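CRISPR-associated endonuclease/helicase Cas3 (Thermus thermophilus HB8, PDB 3SK9) cleaves single-stranded DNA in CRISPR-based antiviral defence through its metal-dependent N-terminal HD nuclease domain, the part present here, and carries a helicase domain beyond it. Local coordinates at residues 22-25 against 26-30; 116-119 against 120-124; 229-232 against 233-237. All blocks are in the same frame, centred on the assembly; numbering follows the deposited sequence.

How the interactions relate
All three contacts are local: interactions 2 and 3 run along helices, and interaction 1 caps the start of one. Interaction 1 lies at the metal site, since it holds the metal ligand His29 near the start of helix 26-43. Interaction 3 touches it directly: Tyr230 OH is 3.1 Å from Ala28 O, at most a probable hydrogen bond, and the two centres are 14 Å apart. Interaction 2 stands apart on helix 110-124, its nearest atoms about 8 Å from those of interaction 1. Interactions 2 and 3 lie on opposite sides of the chain's centre, their nearest atoms about 17 Å apart. Interaction 2 still approaches the site, for the side chain of Leu118 is about 7 Å from that of the metal ligand His74.

Interaction 1. Residues 22-25 against 26-30; sequences PFHP and LLAHM
Pro25 and Ala28 meet at the first turn of helix 26-43. Pro25 occupies the N-cap position. Its ring atom CD lies 4.2 Å from Ala28 CB, an apolar contact at the helix start. The carbonyl of Pro25 points along the helix. Pro25 O accepts a hydrogen bond from His29 N at 3.2 Å, with an N-H...O angle of 159° and the donor in the carbonyl plane. Pro25 O is also 3.3 Å from Ala28 CB, so the methyl packs against the peptide that opens the helix.

His24 comes to the turn from the preceding loop. Its CG is anti to the backbone N (chi1 -168°), which carries the imidazole toward the helix. The ring approaches Ala28 and His29 obliquely. His24 CE1 is 3.8 Å from Ala28 CB, and His24 NE2 is 3.8 Å from His29 CB. One water joins the two imidazoles: its O is 2.8 Å from His24 NE2, in the plane of that ring, and 2.9 Å from His29 ND1. His29 NE2 is hydrogen-bonded to Asp210 OD1. Both nitrogens of the His29 ring therefore have partners, which would fix its rotation. Tyr221 also meets the His24 ring, with the planes at about 45°.

His29 and Asp210 are both ligands of the divalent metal, as is Asp75, which touches His29. His24 is therefore probably a second-shell residue, linked to His29 through water. This places His29 in the metal site of the HD domain, whose name-giving pair is His74-Asp75, with Asp210 completing it.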
# COMPACT_ATOMS: atom_id res chain seq x y z
N PRO A 22 -17.16 -4.05 -8.32
CA PRO A 22 -17.46 -2.95 -9.26
C PRO A 22 -17.81 -1.62 -8.58
O PRO A 22 -17.68 -0.55 -9.16
CB PRO A 22 -18.69 -3.47 -10.01
CG PRO A 22 -18.66 -4.94 -9.84
CD PRO A 22 -18.05 -5.20 -8.50
N PHE A 23 -18.27 -1.66 -7.35
CA PHE A 23 -18.63 -0.44 -6.67
C PHE A 23 -17.52 0.07 -5.72
O PHE A 23 -17.77 0.98 -4.93
CB PHE A 23 -19.96 -0.65 -5.89
CG PHE A 23 -21.12 -1.03 -6.80
CD1 PHE A 23 -21.73 -0.07 -7.58
CD2 PHE A 23 -21.53 -2.35 -6.91
CE1 PHE A 23 -22.76 -0.40 -8.44
CE2 PHE A 23 -22.58 -2.70 -7.76
CZ PHE A 23 -23.21 -1.71 -8.52
N HIS A 24 -16.31 -0.50 -5.82
CA HIS A 24 -15.20 -0.12 -4.91
C HIS A 24 -14.01 0.28 -5.78
O HIS A 24 -13.33 -0.57 -6.35
CB HIS A 24 -14.86 -1.33 -4.02
CG HIS A 24 -13.96 -1.01 -2.86
ND1 HIS A 24 -14.20 0.03 -1.98
CD2 HIS A 24 -12.87 -1.66 -2.37
CE1 HIS A 24 -13.28 0.03 -1.03
NE2 HIS A 24 -12.44 -0.97 -1.26
N PRO A 25 -13.81 1.58 -5.97
CA PRO A 25 -12.69 1.98 -6.81
C PRO A 25 -11.34 1.52 -6.21
O PRO A 25 -11.21 1.49 -4.97
CB PRO A 25 -12.78 3.53 -6.78
CG PRO A 25 -14.26 3.83 -6.59
CD PRO A 25 -14.74 2.70 -5.67
N LEU A 26 -10.36 1.25 -7.06
CA LEU A 26 -9.02 0.90 -6.60
C LEU A 26 -8.53 2.02 -5.67
O LEU A 26 -7.93 1.73 -4.63
CB LEU A 26 -8.07 0.78 -7.79
CG LEU A 26 -6.61 0.43 -7.44
CD1 LEU A 26 -6.53 -0.80 -6.56
CD2 LEU A 26 -5.86 0.20 -8.77
N LEU A 27 -8.77 3.29 -6.01
CA LEU A 27 -8.23 4.37 -5.17
C LEU A 27 -8.80 4.31 -3.74
O LEU A 27 -8.09 4.61 -2.76
CB LEU A 27 -8.57 5.75 -5.77
CG LEU A 27 -8.11 6.94 -4.94
CD1 LEU A 27 -6.59 7.00 -4.78
CD2 LEU A 27 -8.66 8.22 -5.63
N ALA A 28 -10.08 3.92 -3.61
CA ALA A 28 -10.70 3.76 -2.30
C ALA A 28 -9.97 2.68 -1.51
O ALA A 28 -9.71 2.84 -0.32
CB ALA A 28 -12.17 3.42 -2.44
N HIS A 29 -9.67 1.56 -2.17
CA HIS A 29 -8.97 0.48 -1.50
C HIS A 29 -7.57 0.94 -1.10
O HIS A 29 -7.09 0.62 -0.02
CB HIS A 29 -8.86 -0.74 -2.41
CG HIS A 29 -8.12 -1.87 -1.77
ND1 HIS A 29 -8.60 -2.55 -0.68
CD2 HIS A 29 -6.91 -2.42 -2.05
CE1 HIS A 29 -7.73 -3.48 -0.31
NE2 HIS A 29 -6.69 -3.42 -1.13
N MET A 30 -6.90 1.71 -1.95
CA MET A 30 -5.53 2.18 -1.62
C MET A 30 -5.55 3.13 -0.43
O MET A 30 -4.71 3.07 0.49
CB MET A 30 -4.86 2.85 -2.85
CG MET A 30 -4.46 1.89 -4.02
SD MET A 30 -4.10 2.86 -5.56
CE MET A 30 -2.63 3.74 -5.06
O HOH W 1 -10.65 -1.23 0.91

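Interaction 2. Residues 116-119 against 120-124; sequences LFLR and RLLKE
Phe117 and Leu121 meet one turn apart on helix 110-124, mostly through the Phe117 carbonyl. Phe117 O accepts a hydrogen bond from Leu121 N at 2.9 Å. Leu121 also folds back over this carbonyl, with its CD1 3.3 Å from Phe117 O. The side chains themselves meet more loosely, Phe117 CB to Leu121 CD2 at 4.5 Å.

Leu118 repeats the pattern with Leu122. The bond from Leu122 N to Leu118 O is 2.9 Å long, with the donor tilted 29° from the carbonyl plane. Leu118 CB touches Leu122 CD1 at 4.1 Å.

Arg119 contributes mainly its carbonyl. The Lys123 chain is extended beyond CG and runs alongside the Arg119 carbonyl, bringing Lys123 CE to 3.1 Å from Arg119 O. This oxygen is buried here and has no polar partner in the model. Lys123 NZ is 4.5 Å from Arg119 NH2, two like charges close together. Lys123 NZ is hydrogen-bonded to Asn133 OD1 and forms a long, weak ion pair with Glu129.

Three helices pack around this one. Leu118 and Arg119 rest on helix 129-138, Leu116 and Phe117 on helix 149-161, and Leu121 on helix 165-181. Phe117 also makes a cation-pi contact with Arg170 of the last.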
# COMPACT_ATOMS: atom_id res chain seq x y z
N LEU A 116 6.88 -4.08 -10.51
CA LEU A 116 7.42 -3.40 -11.70
C LEU A 116 7.06 -1.92 -11.72
O LEU A 116 7.90 -1.11 -12.09
CB LEU A 116 6.90 -4.04 -12.97
CG LEU A 116 7.42 -5.46 -13.19
CD1 LEU A 116 6.70 -6.09 -14.39
CD2 LEU A 116 8.90 -5.39 -13.40
N PHE A 117 5.84 -1.58 -11.36
CA PHE A 117 5.39 -0.19 -11.41
C PHE A 117 6.16 0.62 -10.39
O PHE A 117 6.62 1.73 -10.68
CB PHE A 117 3.88 -0.05 -11.12
CG PHE A 117 2.98 -0.75 -12.13
CD1 PHE A 117 3.44 -1.10 -13.38
CD2 PHE A 117 1.65 -1.00 -11.81
CE1 PHE A 117 2.60 -1.71 -14.29
CE2 PHE A 117 0.80 -1.60 -12.75
CZ PHE A 117 1.28 -1.96 -13.96
N LEU A 118 6.34 0.06 -9.19
CA LEU A 118 6.93 0.84 -8.11
C LEU A 118 8.43 1.04 -8.34
O LEU A 118 8.97 2.05 -7.87
CB LEU A 118 6.66 0.20 -6.73
CG LEU A 118 5.20 0.33 -6.26
CD1 LEU A 118 5.03 -0.24 -4.81
CD2 LEU A 118 4.77 1.80 -6.29
N ARG A 119 9.10 0.10 -9.03
CA ARG A 119 10.53 0.25 -9.32
C ARG A 119 10.71 1.56 -10.09
O ARG A 119 11.63 2.34 -9.83
CB ARG A 119 11.09 -0.92 -10.15
CG ARG A 119 11.37 -2.19 -9.29
CD ARG A 119 11.79 -3.39 -10.17
NE ARG A 119 13.05 -3.18 -10.88
CZ ARG A 119 14.23 -3.64 -10.49
NH1 ARG A 119 14.35 -4.35 -9.36
NH2 ARG A 119 15.32 -3.39 -11.23
N ARG A 120 9.82 1.81 -11.04
CA ARG A 120 9.88 3.06 -11.82
C ARG A 120 9.38 4.28 -11.03
O ARG A 120 10.02 5.32 -11.00
CB ARG A 120 9.01 2.87 -13.06
CG ARG A 120 9.17 3.91 -14.15
CD ARG A 120 8.96 3.28 -15.52
NE ARG A 120 9.95 2.24 -15.82
CZ ARG A 120 9.93 1.48 -16.92
NH1 ARG A 120 8.97 1.63 -17.83
NH2 ARG A 120 10.88 0.57 -17.12
N LEU A 121 8.20 4.14 -10.43
CA LEU A 121 7.48 5.26 -9.88
C LEU A 121 8.15 5.83 -8.64
O LEU A 121 8.14 7.05 -8.45
CB LEU A 121 6.05 4.84 -9.53
CG LEU A 121 5.05 5.05 -10.66
CD1 LEU A 121 5.53 4.57 -12.02
CD2 LEU A 121 3.75 4.34 -10.25
N LEU A 122 8.72 4.97 -7.79
CA LEU A 122 9.40 5.43 -6.58
C LEU A 122 10.73 6.16 -6.95
O LEU A 122 11.13 7.12 -6.29
CB LEU A 122 9.67 4.27 -5.60
CG LEU A 122 8.40 3.66 -4.95
CD1 LEU A 122 8.82 2.48 -4.05
CD2 LEU A 122 7.52 4.65 -4.15
N LYS A 123 11.38 5.73 -8.02
CA LYS A 123 12.55 6.45 -8.46
C LYS A 123 12.18 7.81 -9.03
O LYS A 123 12.92 8.77 -8.82
CB LYS A 123 13.35 5.64 -9.46
CG LYS A 123 13.91 4.35 -8.91
CD LYS A 123 14.62 3.52 -9.97
CE LYS A 123 14.73 2.05 -9.41
NZ LYS A 123 14.98 1.06 -10.43
N GLU A 124 11.06 7.92 -9.75
CA GLU A 124 10.63 9.23 -10.29
C GLU A 124 10.31 10.20 -9.15
O GLU A 124 10.41 11.42 -9.31
CB GLU A 124 9.37 9.09 -11.16
CG GLU A 124 9.58 8.32 -12.48
CD GLU A 124 8.23 7.95 -13.14
OE1 GLU A 124 7.18 8.33 -12.58
OE2 GLU A 124 8.25 7.29 -14.19

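Interaction 3. Residues 229-232 against 233-237; sequences DYLK and EALRL
The contact is the start of helix 230-246, together with the adjoining Asp229. Tyr230 and Ala234 meet one turn apart. Tyr230 CE2 lies 4.0 Å from Ala234 CB, and the methyl approaches the ring obliquely. The first torsion of Tyr230 (chi1 -172°) sets the ring beside its own carbonyl carbon, from where it can reach the next turn. The backbone bond from Ala234 N to Tyr230 O is 2.8 Å long.

Leu231 and Leu235 form the next pair. Their side chains cross at a slant, with Leu231 CG 4.2 Å from Leu235 CD1. Leu235 also lies over the carbonyl it is bonded to, its CG being 3.5 Å from Leu231 O.

Backbone bonds from i+4 to i also link Glu233 N to Asp229 O and Arg236 N to Lys232 O, the latter with its donor tilted 28° from the carbonyl plane.

Beside the contact, within 233-237, Glu233 and Arg236 form a salt bridge three residues apart. Arg236 grips one carboxylate oxygen side-on with two nitrogens. Arg236 NH2 is 2.7 Å from Glu233 OE2, which accepts with its syn lone pair. Arg236 NE is 3.0 Å from Glu233 OE2, also on the syn side. Glu233 OE2 lies close to the guanidinium plane, but NE comes in 32° out of the carboxylate plane, so the two groups are tilted against each other. Arg236 NH1 bridges further to Glu240.

Tyr230 and Ala234 face helix 26-43. Tyr230 packs on Ala28 and Leu31. Its OH is hydrogen-bonded to Asp32 OD1, and its approach to Ala28 O is only a probable bond. Ala234 touches Asp32 and Ala35.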
# COMPACT_ATOMS: atom_id res chain seq x y z
N ASP A 229 -13.88 14.27 2.61
CA ASP A 229 -13.95 13.64 3.93
C ASP A 229 -13.58 12.15 3.91
O ASP A 229 -13.67 11.50 4.95
CB ASP A 229 -15.35 13.84 4.55
CG ASP A 229 -16.49 13.32 3.67
OD1 ASP A 229 -16.23 12.61 2.66
OD2 ASP A 229 -17.66 13.63 4.00
N TYR A 230 -13.16 11.62 2.76
CA TYR A 230 -12.96 10.16 2.65
C TYR A 230 -11.94 9.66 3.66
O TYR A 230 -12.14 8.64 4.34
CB TYR A 230 -12.45 9.75 1.25
CG TYR A 230 -12.42 8.24 1.07
CD1 TYR A 230 -13.51 7.56 0.53
CD2 TYR A 230 -11.28 7.50 1.43
CE1 TYR A 230 -13.50 6.18 0.37
CE2 TYR A 230 -11.26 6.12 1.28
CZ TYR A 230 -12.38 5.47 0.71
OH TYR A 230 -12.38 4.11 0.57
N LEU A 231 -10.80 10.33 3.74
CA LEU A 231 -9.74 9.82 4.60
C LEU A 231 -10.14 9.85 6.09
O LEU A 231 -9.88 8.92 6.79
CB LEU A 231 -8.40 10.54 4.31
CG LEU A 231 -7.14 9.99 5.00
CD1 LEU A 231 -6.84 8.51 4.60
CD2 LEU A 231 -5.98 10.87 4.65
N LYS A 232 -10.83 10.89 6.56
CA LYS A 232 -11.29 10.93 7.96
C LYS A 232 -12.20 9.78 8.29
O LYS A 232 -12.08 9.18 9.35
CB LYS A 232 -12.04 12.24 8.29
CG LYS A 232 -11.17 13.48 8.27
CD LYS A 232 -11.95 14.70 8.75
CE LYS A 232 -11.48 15.99 8.05
NZ LYS A 232 -11.83 15.99 6.60
N GLU A 233 -13.09 9.45 7.35
CA GLU A 233 -14.00 8.33 7.53
C GLU A 233 -13.23 7.00 7.46
O GLU A 233 -13.53 6.10 8.23
CB GLU A 233 -15.13 8.34 6.48
CG GLU A 233 -16.12 7.20 6.63
CD GLU A 233 -16.81 7.23 8.00
OE1 GLU A 233 -16.84 8.32 8.64
OE2 GLU A 233 -17.31 6.18 8.45
N ALA A 234 -12.31 6.85 6.51
CA ALA A 234 -11.46 5.64 6.47
C ALA A 234 -10.62 5.45 7.77
O ALA A 234 -10.43 4.34 8.23
CB ALA A 234 -10.54 5.68 5.21
N LEU A 235 -10.12 6.54 8.36
CA LEU A 235 -9.38 6.44 9.64
C LEU A 235 -10.31 5.96 10.79
O LEU A 235 -9.92 5.16 11.65
CB LEU A 235 -8.73 7.79 9.96
CG LEU A 235 -7.45 7.99 9.14
CD1 LEU A 235 -6.98 9.46 9.15
CD2 LEU A 235 -6.30 7.03 9.61
N ARG A 236 -11.56 6.43 10.79
CA ARG A 236 -12.50 6.00 11.81
C ARG A 236 -12.79 4.51 11.64
O ARG A 236 -12.83 3.76 12.60
CB ARG A 236 -13.80 6.80 11.67
CG ARG A 236 -14.80 6.57 12.83
CD ARG A 236 -16.18 7.21 12.51
NE ARG A 236 -16.86 6.47 11.45
CZ ARG A 236 -17.41 5.27 11.62
NH1 ARG A 236 -17.38 4.70 12.82
NH2 ARG A 236 -18.00 4.65 10.61
N LEU A 237 -12.98 4.08 10.38
CA LEU A 237 -13.26 2.68 10.12
C LEU A 237 -12.05 1.83 10.52
O LEU A 237 -12.19 0.70 11.00
CB LEU A 237 -13.56 2.48 8.63
CG LEU A 237 -14.91 3.04 8.11
CD1 LEU A 237 -14.86 2.93 6.55
CD2 LEU A 237 -16.05 2.22 8.67